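Local atomic coordinates of putative sugar ABC transporter, substrate-binding protein (Clostridium phytofermentans, PDB entry 4WZZ), a protein that binds L-rhamnose and probably serves as the sugar-capturing, substrate-binding component of an ABC transporter. Residues 59-63 with 100-104; 112-118 with 137-143; 169-174 with 292-296. All coordinates share one frame; numbering follows the deposited sequence.

Interaction 1: residues 59-63 with 100-104; sequences IIVKS and QITCI. With RAM (alpha-L-rhamnopyranose), chain B.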
loop_
_atom_site.group_PDB
_atom_site.type_symbol
_atom_site.label_atom_id
_atom_site.label_comp_id
_atom_site.label_asym_id
_atom_site.label_seq_id
_atom_site.Cartn_x
_atom_site.Cartn_y
_atom_site.Cartn_z
ATOM N N ILE A 59 4.850 -15.429 0.546
ATOM C CA ILE A 59 4.554 -14.008 0.523
ATOM C C ILE A 59 5.239 -13.381 1.715
ATOM O O ILE A 59 5.126 -13.861 2.838
ATOM C CB ILE A 59 3.036 -13.689 0.528
ATOM C CG1 ILE A 59 2.842 -12.159 0.492
ATOM C CG2 ILE A 59 2.339 -14.380 1.703
ATOM C CD1 ILE A 59 1.434 -11.716 0.177
ATOM N N ILE A 60 5.987 -12.323 1.431
ATOM C CA ILE A 60 6.721 -11.592 2.441
ATOM C C ILE A 60 6.140 -10.199 2.477
ATOM O O ILE A 60 6.324 -9.419 1.544
ATOM C CB ILE A 60 8.217 -11.523 2.107
ATOM C CG1 ILE A 60 8.789 -12.940 2.044
ATOM C CG2 ILE A 60 8.933 -10.731 3.178
ATOM C CD1 ILE A 60 10.222 -13.014 1.490
ATOM N N VAL A 61 5.356 -9.912 3.505
ATOM C CA VAL A 61 4.730 -8.603 3.591
ATOM C C VAL A 61 5.742 -7.597 4.159
ATOM O O VAL A 61 6.861 -7.959 4.456
ATOM C CB VAL A 61 3.445 -8.650 4.449
ATOM C CG1 VAL A 61 2.431 -9.572 3.826
ATOM C CG2 VAL A 61 3.746 -9.100 5.861
ATOM N N LYS A 62 5.358 -6.332 4.302
ATOM C CA LYS A 62 6.298 -5.341 4.810
ATOM C C LYS A 62 6.689 -5.633 6.260
ATOM O O LYS A 62 7.842 -5.522 6.642
ATOM C CB LYS A 62 5.681 -3.946 4.784
ATOM C CG LYS A 62 5.656 -3.209 3.479
ATOM C CD LYS A 62 5.323 -1.719 3.778
ATOM C CE LYS A 62 5.338 -0.882 2.548
ATOM N NZ LYS A 62 4.937 0.514 2.870
ATOM N N SER A 63 5.709 -5.964 7.093
ATOM C CA SER A 63 5.964 -6.052 8.521
ATOM C C SER A 63 4.844 -6.686 9.322
ATOM O O SER A 63 3.688 -6.712 8.900
ATOM C CB SER A 63 6.237 -4.661 9.101
ATOM O OG SER A 63 5.101 -3.804 8.941
ATOM N N GLN A 100 13.586 -7.883 6.245
ATOM C CA GLN A 100 13.061 -8.544 5.059
ATOM C C GLN A 100 14.026 -9.496 4.387
ATOM O O GLN A 100 13.633 -10.541 3.875
ATOM C CB GLN A 100 12.580 -7.516 4.033
ATOM C CG GLN A 100 11.131 -7.605 3.890
ATOM C CD GLN A 100 10.517 -6.608 2.959
ATOM O OE1 GLN A 100 11.195 -5.777 2.336
ATOM N NE2 GLN A 100 9.192 -6.685 2.853
ATOM N N ILE A 101 15.294 -9.119 4.360
ATOM C CA ILE A 101 16.308 -9.945 3.771
ATOM C C ILE A 101 16.380 -11.269 4.523
ATOM O O ILE A 101 16.528 -12.328 3.924
ATOM C CB ILE A 101 17.660 -9.219 3.791
ATOM C CG1 ILE A 101 17.618 -8.063 2.784
ATOM C CG2 ILE A 101 18.759 -10.189 3.454
ATOM C CD1 ILE A 101 18.689 -6.987 2.994
ATOM N N THR A 102 16.245 -11.212 5.842
ATOM C CA THR A 102 16.218 -12.426 6.630
ATOM C C THR A 102 15.082 -13.334 6.138
ATOM O O THR A 102 15.264 -14.538 5.994
ATOM C CB THR A 102 16.042 -12.099 8.118
ATOM O OG1 THR A 102 17.169 -11.336 8.549
ATOM C CG2 THR A 102 15.937 -13.364 8.950
ATOM N N CYS A 103 13.922 -12.748 5.867
ATOM C CA CYS A 103 12.784 -13.537 5.380
ATOM C C CYS A 103 13.029 -14.071 3.973
ATOM O O CYS A 103 12.647 -15.190 3.654
ATOM C CB CYS A 103 11.480 -12.726 5.408
ATOM S SG CYS A 103 10.968 -12.206 7.056
ATOM N N ILE A 104 13.637 -13.273 3.109
ATOM C CA ILE A 104 13.922 -13.756 1.758
ATOM C C ILE A 104 14.826 -14.951 1.855
ATOM O O ILE A 104 14.631 -15.968 1.180
ATOM C CB ILE A 104 14.594 -12.685 0.910
ATOM C CG1 ILE A 104 13.618 -11.522 0.713
ATOM C CG2 ILE A 104 15.045 -13.288 -0.424
ATOM C CD1 ILE A 104 14.275 -10.224 0.353
HETATM C C1 RAM B . 0.336 0.383 5.207
HETATM C C2 RAM B . 1.501 -0.205 4.420
HETATM C C3 RAM B . 1.110 -0.583 2.991
HETATM C C4 RAM B . 0.344 0.548 2.314
HETATM C C5 RAM B . -0.812 1.014 3.197
HETATM C C6 RAM B . -1.533 2.210 2.597
HETATM O O1 RAM B . -0.568 -0.628 5.489
HETATM O O2 RAM B . 2.498 0.770 4.432
HETATM O O3 RAM B . 2.313 -0.922 2.306
HETATM O O4 RAM B . -0.142 0.109 1.058
HETATM O O5 RAM B . -0.353 1.378 4.471
#
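Gln100, on a helix, sends its amide across to the loop that leaves a strand, where NE2 donates to the backbone Val61 O at 3.1 Å. The acceptor lies almost in the plane of the Gln100 amide, but NE2 stands 53° out of the carbonyl plane of Val61, so the bond misses the lone pairs. An extended chain beyond CG carries the amide this far (chi2 177°). NE2 also serves Ala118 O, and OE1 accepts from Asn120 N; a buried group that must both donate and accept hydrogen bonds is well made as glutamine. Its aliphatic stem is useful too, since Gln100 CG rests 3.9 Å from Ile60 CG2.

Ile60 fills the apolar part of the contact with two branches. With CG1 anti to the carbonyl carbon (chi1 -61°), CD1 comes within 3.8 Å of Ile104 CG1, while CG2 meets Cys103 CB at 3.9 Å. The small cysteine probably allows the helix to come close there. Lys62 starts away from the helix at CB, and its extended chain brings NZ to rhamnose O2 at 2.9 Å; NZ also donates to Asn192 OD1 and, weakly, to rhamnose O3.

Strand 56-60 lies between strands 86-90 and 114-117 of one sheet; helix 97-110 covers the side bearing Ile60, and Val61, pointing the other way, packs on helix 67-82.

Interaction 2: residues 112-118 with 137-143; sequences VDCIAIA and IHVLSLD. With RAM (alpha-L-rhamnopyranose), chain B.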
loop_
_atom_site.group_PDB
_atom_site.type_symbol
_atom_site.label_atom_id
_atom_site.label_comp_id
_atom_site.label_asym_id
_atom_site.label_seq_id
_atom_site.Cartn_x
_atom_site.Cartn_y
_atom_site.Cartn_z
ATOM N N VAL A 112 11.238 -22.674 -1.883
ATOM C CA VAL A 112 9.967 -22.269 -2.476
ATOM C C VAL A 112 10.117 -22.037 -3.977
ATOM O O VAL A 112 11.217 -21.858 -4.473
ATOM C CB VAL A 112 9.408 -20.991 -1.830
ATOM C CG1 VAL A 112 9.283 -21.171 -0.312
ATOM C CG2 VAL A 112 10.261 -19.750 -2.183
ATOM N N ASP A 113 8.990 -22.030 -4.675
ATOM C CA ASP A 113 8.961 -21.862 -6.123
ATOM C C ASP A 113 8.759 -20.410 -6.542
ATOM O O ASP A 113 9.137 -20.011 -7.659
ATOM C CB ASP A 113 7.845 -22.740 -6.706
ATOM C CG ASP A 113 8.045 -24.211 -6.394
ATOM O OD1 ASP A 113 9.006 -24.789 -6.945
ATOM O OD2 ASP A 113 7.249 -24.798 -5.627
ATOM N N CYS A 114 8.159 -19.625 -5.653
ATOM C CA CYS A 114 7.796 -18.252 -5.967
ATOM C C CYS A 114 7.860 -17.419 -4.702
ATOM O O CYS A 114 7.528 -17.902 -3.622
ATOM C CB CYS A 114 6.392 -18.233 -6.556
ATOM S SG CYS A 114 5.784 -16.597 -6.990
ATOM N N ILE A 115 8.345 -16.192 -4.842
ATOM C CA ILE A 115 8.322 -15.201 -3.766
ATOM C C ILE A 115 7.540 -13.984 -4.242
ATOM O O ILE A 115 7.795 -13.456 -5.324
ATOM C CB ILE A 115 9.759 -14.784 -3.367
ATOM C CG1 ILE A 115 10.463 -15.948 -2.677
ATOM C CG2 ILE A 115 9.759 -13.541 -2.447
ATOM C CD1 ILE A 115 11.904 -15.676 -2.375
ATOM N N ALA A 116 6.568 -13.562 -3.437
ATOM C CA ALA A 116 5.832 -12.332 -3.683
ATOM C C ALA A 116 6.196 -11.405 -2.545
ATOM O O ALA A 116 6.003 -11.756 -1.392
ATOM C CB ALA A 116 4.323 -12.597 -3.691
ATOM N N ILE A 117 6.730 -10.230 -2.862
ATOM C CA ILE A 117 7.246 -9.363 -1.819
ATOM C C ILE A 117 6.765 -7.910 -1.907
ATOM O O ILE A 117 6.701 -7.323 -2.980
ATOM C CB ILE A 117 8.766 -9.438 -1.774
ATOM C CG1 ILE A 117 9.305 -8.612 -0.605
ATOM C CG2 ILE A 117 9.384 -9.036 -3.119
ATOM C CD1 ILE A 117 10.665 -9.082 -0.109
ATOM N N ALA A 118 6.415 -7.370 -0.740
ATOM C CA ALA A 118 6.058 -5.965 -0.571
ATOM C C ALA A 118 7.265 -5.276 0.035
ATOM O O ALA A 118 7.558 -5.438 1.227
ATOM C CB ALA A 118 4.858 -5.825 0.338
ATOM N N ILE A 137 13.828 -19.312 -8.577
ATOM C CA ILE A 137 12.605 -18.820 -7.946
ATOM C C ILE A 137 11.997 -17.605 -8.667
ATOM O O ILE A 137 12.666 -16.608 -8.916
ATOM C CB ILE A 137 12.865 -18.458 -6.483
ATOM C CG1 ILE A 137 13.423 -19.682 -5.754
ATOM C CG2 ILE A 137 11.574 -17.929 -5.823
ATOM C CD1 ILE A 137 13.860 -19.447 -4.311
ATOM N N HIS A 138 10.720 -17.715 -9.010
ATOM C CA HIS A 138 9.994 -16.599 -9.597
ATOM C C HIS A 138 9.817 -15.519 -8.549
ATOM O O HIS A 138 9.294 -15.787 -7.475
ATOM C CB HIS A 138 8.614 -17.048 -10.071
ATOM C CG HIS A 138 8.661 -18.055 -11.181
ATOM N ND1 HIS A 138 8.669 -17.693 -12.507
ATOM C CD2 HIS A 138 8.685 -19.407 -11.155
ATOM C CE1 HIS A 138 8.727 -18.781 -13.258
ATOM N NE2 HIS A 138 8.731 -19.836 -12.461
ATOM N N VAL A 139 10.232 -14.297 -8.865
ATOM C CA VAL A 139 9.999 -13.188 -7.936
ATOM C C VAL A 139 8.952 -12.221 -8.483
ATOM O O VAL A 139 9.081 -11.720 -9.600
ATOM C CB VAL A 139 11.287 -12.421 -7.621
ATOM C CG1 VAL A 139 10.976 -11.256 -6.660
ATOM C CG2 VAL A 139 12.326 -13.343 -7.018
ATOM N N LEU A 140 7.929 -11.972 -7.677
ATOM C CA LEU A 140 6.860 -11.028 -7.984
ATOM C C LEU A 140 6.831 -10.021 -6.833
ATOM O O LEU A 140 7.226 -10.343 -5.718
ATOM C CB LEU A 140 5.529 -11.791 -8.063
ATOM C CG LEU A 140 4.222 -11.033 -8.197
ATOM C CD1 LEU A 140 3.244 -11.819 -9.030
ATOM C CD2 LEU A 140 3.636 -10.734 -6.812
ATOM N N SER A 141 6.400 -8.798 -7.105
ATOM C CA SER A 141 6.294 -7.814 -6.045
ATOM C C SER A 141 4.850 -7.336 -6.003
ATOM O O SER A 141 4.171 -7.348 -7.029
ATOM C CB SER A 141 7.284 -6.682 -6.331
ATOM O OG SER A 141 7.255 -5.677 -5.359
ATOM N N LEU A 142 4.379 -6.947 -4.811
ATOM C CA LEU A 142 3.046 -6.378 -4.634
ATOM C C LEU A 142 3.098 -5.287 -3.570
ATOM O O LEU A 142 3.989 -5.291 -2.718
ATOM C CB LEU A 142 1.985 -7.423 -4.243
ATOM C CG LEU A 142 1.933 -7.910 -2.790
ATOM C CD1 LEU A 142 0.697 -8.760 -2.535
ATOM C CD2 LEU A 142 3.186 -8.693 -2.437
ATOM N N ASP A 143 2.126 -4.377 -3.632
ATOM C CA ASP A 143 1.883 -3.357 -2.586
ATOM C C ASP A 143 2.948 -2.271 -2.601
ATOM O O ASP A 143 2.637 -1.075 -2.689
ATOM C CB ASP A 143 1.793 -4.017 -1.205
ATOM C CG ASP A 143 1.500 -3.033 -0.094
ATOM O OD1 ASP A 143 0.590 -2.195 -0.251
ATOM O OD2 ASP A 143 2.182 -3.133 0.938
HETATM C C1 RAM B . 0.336 0.383 5.207
HETATM C C2 RAM B . 1.501 -0.205 4.420
HETATM C C3 RAM B . 1.110 -0.583 2.991
HETATM C C4 RAM B . 0.344 0.548 2.314
HETATM C C5 RAM B . -0.812 1.014 3.197
HETATM C C6 RAM B . -1.533 2.210 2.597
HETATM O O1 RAM B . -0.568 -0.628 5.489
HETATM O O2 RAM B . 2.498 0.770 4.432
HETATM O O3 RAM B . 2.313 -0.922 2.306
HETATM O O4 RAM B . -0.142 0.109 1.058
HETATM O O5 RAM B . -0.353 1.378 4.471
#
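Ile137, Ile117 and Ile115 lose the most surface where strands 114-117 and 138-142 run side by side in parallel, forming a beta-alpha-beta crossover through helix 126-134. Ile137 closes the beginning of the pair: its CG1 sits 3.4 Å from Val112 O, and its CG2 lies 3.9 Å from Ile115 CG1. Isoleucine, stiff at CB, suits extended backbone here. Ile115 also holds the middle through its backbone: Ile115 N donates to His138 O, and Ile115 O accepts from Leu140 N at 2.8 Å, nearly straight at 175°.

Ile117 does the corresponding work at the end of the pair nearer the sugar. Its CG2, set between the backbone N and the carbonyl carbon, lies 3.6 Å from Leu140 O. Its O takes two donors, Leu142 N at 3.0 Å from above the carbonyl plane and Ser141 OG at 2.9 Å almost in line with the C=O. With OG opposite the backbone N (chi1 180°), the serine lies against its neighbour strand and also accepts from Thr146 N. On the other side of the sheet, small Ala116 leaves room for Leu140 CD2.

Past the strand, Asp143 divides its carboxylate between two sugar hydroxyls, rhamnose O4 donating to OD1 (2.7 Å) and O3 to OD2 (2.6 Å). Tyr68 and Gln157 also grip OD1, and nearby Glu72 OE1 probably adds to the negative charge these apolar strands deliver to the hydroxyls.

Interaction 3: residues 169-174 with 292-296; sequences DAILDI and PYMFL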
loop_
_atom_site.group_PDB
_atom_site.type_symbol
_atom_site.label_atom_id
_atom_site.label_comp_id
_atom_site.label_asym_id
_atom_site.label_seq_id
_atom_site.Cartn_x
_atom_site.Cartn_y
_atom_site.Cartn_z
ATOM N N ASP A 169 -6.500 16.361 -4.116
ATOM C CA ASP A 169 -7.840 16.943 -4.209
ATOM C C ASP A 169 -8.527 16.890 -2.853
ATOM O O ASP A 169 -9.229 17.834 -2.489
ATOM C CB ASP A 169 -8.683 16.247 -5.281
ATOM C CG ASP A 169 -8.253 16.617 -6.707
ATOM O OD1 ASP A 169 -7.623 17.685 -6.888
ATOM O OD2 ASP A 169 -8.537 15.840 -7.654
ATOM N N ALA A 170 -8.295 15.825 -2.076
ATOM C CA ALA A 170 -8.824 15.752 -0.729
ATOM C C ALA A 170 -8.274 16.849 0.147
ATOM O O ALA A 170 -9.017 17.533 0.858
ATOM C CB ALA A 170 -8.537 14.387 -0.099
ATOM N N ILE A 171 -6.964 17.052 0.103
ATOM C CA ILE A 171 -6.363 18.115 0.912
ATOM C C ILE A 171 -6.932 19.480 0.526
ATOM O O ILE A 171 -7.275 20.283 1.385
ATOM C CB ILE A 171 -4.830 18.099 0.795
ATOM C CG1 ILE A 171 -4.247 16.818 1.431
ATOM C CG2 ILE A 171 -4.240 19.317 1.458
ATOM C CD1 ILE A 171 -2.965 16.355 0.752
ATOM N N LEU A 172 -7.054 19.721 -0.773
ATOM C CA LEU A 172 -7.541 21.000 -1.256
ATOM C C LEU A 172 -8.967 21.253 -0.745
ATOM O O LEU A 172 -9.315 22.360 -0.363
ATOM C CB LEU A 172 -7.499 21.037 -2.786
ATOM C CG LEU A 172 -7.960 22.362 -3.402
ATOM C CD1 LEU A 172 -7.004 23.489 -3.034
ATOM C CD2 LEU A 172 -8.085 22.235 -4.902
ATOM N N ASP A 173 -9.787 20.213 -0.782
ATOM C CA ASP A 173 -11.175 20.296 -0.343
ATOM C C ASP A 173 -11.260 20.505 1.158
ATOM O O ASP A 173 -11.857 21.465 1.646
ATOM C CB ASP A 173 -11.894 19.002 -0.734
ATOM C CG ASP A 173 -13.335 18.963 -0.258
ATOM O OD1 ASP A 173 -13.996 20.031 -0.216
ATOM O OD2 ASP A 173 -13.815 17.860 0.051
ATOM N N ILE A 174 -10.635 19.594 1.900
ATOM C CA ILE A 174 -10.763 19.558 3.343
ATOM C C ILE A 174 -10.134 20.787 4.027
ATOM O O ILE A 174 -10.604 21.229 5.076
ATOM C CB ILE A 174 -10.167 18.231 3.876
ATOM C CG1 ILE A 174 -10.998 17.053 3.354
ATOM C CG2 ILE A 174 -10.091 18.241 5.366
ATOM C CD1 ILE A 174 -10.244 15.710 3.435
ATOM N N PRO A 292 -12.904 13.567 7.141
ATOM C CA PRO A 292 -14.128 13.669 6.353
ATOM C C PRO A 292 -14.238 12.551 5.337
ATOM O O PRO A 292 -15.352 12.152 5.003
ATOM C CB PRO A 292 -13.983 15.021 5.640
ATOM C CG PRO A 292 -12.851 15.702 6.315
ATOM C CD PRO A 292 -11.968 14.666 6.871
ATOM N N TYR A 293 -13.090 12.054 4.886
ATOM C CA TYR A 293 -13.023 10.935 3.957
ATOM C C TYR A 293 -11.580 10.577 3.703
ATOM O O TYR A 293 -10.653 11.354 3.999
ATOM C CB TYR A 293 -13.754 11.199 2.632
ATOM C CG TYR A 293 -13.313 12.429 1.850
ATOM C CD1 TYR A 293 -13.915 13.660 2.061
ATOM C CD2 TYR A 293 -12.335 12.341 0.861
ATOM C CE1 TYR A 293 -13.547 14.778 1.332
ATOM C CE2 TYR A 293 -11.970 13.472 0.105
ATOM C CZ TYR A 293 -12.579 14.678 0.360
ATOM O OH TYR A 293 -12.234 15.820 -0.350
HETATM N N MSE A 294 -11.398 9.353 3.228
HETATM C CA MSE A 294 -10.058 8.850 2.915
HETATM C C MSE A 294 -10.199 7.822 1.796
HETATM O O MSE A 294 -11.293 7.645 1.246
HETATM C CB MSE A 294 -9.405 8.276 4.168
HETATM C CG MSE A 294 -10.213 7.229 4.870
HETATM SE SE MSE A 294 -9.837 5.472 4.115
HETATM C CE MSE A 294 -10.873 4.368 5.437
ATOM N N PHE A 295 -9.099 7.177 1.420
ATOM C CA PHE A 295 -9.114 6.258 0.287
ATOM C C PHE A 295 -8.386 4.972 0.603
ATOM O O PHE A 295 -7.459 4.936 1.403
ATOM C CB PHE A 295 -8.424 6.899 -0.931
ATOM C CG PHE A 295 -9.006 8.221 -1.314
ATOM C CD1 PHE A 295 -8.617 9.370 -0.654
ATOM C CD2 PHE A 295 -9.955 8.315 -2.319
ATOM C CE1 PHE A 295 -9.171 10.584 -0.970
ATOM C CE2 PHE A 295 -10.493 9.552 -2.639
ATOM C CZ PHE A 295 -10.106 10.660 -1.962
ATOM N N LEU A 296 -8.784 3.906 -0.074
ATOM C CA LEU A 296 -7.947 2.717 -0.111
ATOM C C LEU A 296 -8.354 1.899 -1.326
ATOM O O LEU A 296 -8.610 2.472 -2.396
ATOM C CB LEU A 296 -8.027 1.936 1.218
ATOM C CG LEU A 296 -6.784 1.072 1.516
ATOM C CD1 LEU A 296 -5.612 1.936 1.967
ATOM C CD2 LEU A 296 -7.101 -0.018 2.555
#
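Tyr293 lays its ring along the last turns of helix 160-174, and the contact divides into a close apolar part and a looser polar part. The close part is made by Ala170, Ile174 and Pro292. Ala170, with only a methyl, lets the aromatic residues come near: its CB is 3.6 Å from Tyr293 CE2 and 4.0 Å from Phe295 CE1, lying at the edge of the phenylalanine ring. Ile174 puts CD1 over one face of the tyrosine, a CH-pi contact 4.2 Å from the ring centroid and offset toward the rim. Its CG1 meets Pro292 CG at 3.7 Å, the two side chains tip to tip; the rigid proline ring gives the isoleucine a firm apolar partner.

The loose side is that of Asp173, which is exposed. Here the grip narrows to a single hydrogen bond, in which Tyr293 OH donates to Asp173 OD2 at 2.6 Å and OD2 accepts with its anti lone pair. OD2 sits at the ring edge, near its plane, and carboxylate and ring are nearly coplanar, 28° apart. The aspartate reaches the phenol because its CG stands opposite the backbone N (chi1 177°).

Tyrosine fits this boundary by joining an apolar ring to a polar hydroxyl. A phenol donating to Asp173 probably eases the burden of a negative charge near the C-terminal end of a helix, and Lys358, in a cation-pi contact with the same ring, adds positive charge nearby. Packing and polar chemistry together tie the helix to the residues leading into strand 294-296.

How the interactions relate
Interactions 1 and 2 share one sheet, their centres 10 Å apart, and are joined directly: Ile60 N lies 2.9 Å from Ala116 O, a probable hydrogen bond between adjacent strands, and Gln100 NE2 lies 2.6 Å from Ala118 O. Each hands a residue to the same rhamnose, Lys62 from 59-63 and Asp143 from 137-143, so opposite charges meet at its O3, though the lysine bond there is weak. Interaction 3 lies on the opposite side of the chain's centre, its centre 32 and 33 Å from those of interactions 1 and 2. It touches neither, and the side chain of Phe295 lies about 9 Å from the rhamnose, consistent with a two-lobed protein holding sugar between its lobes.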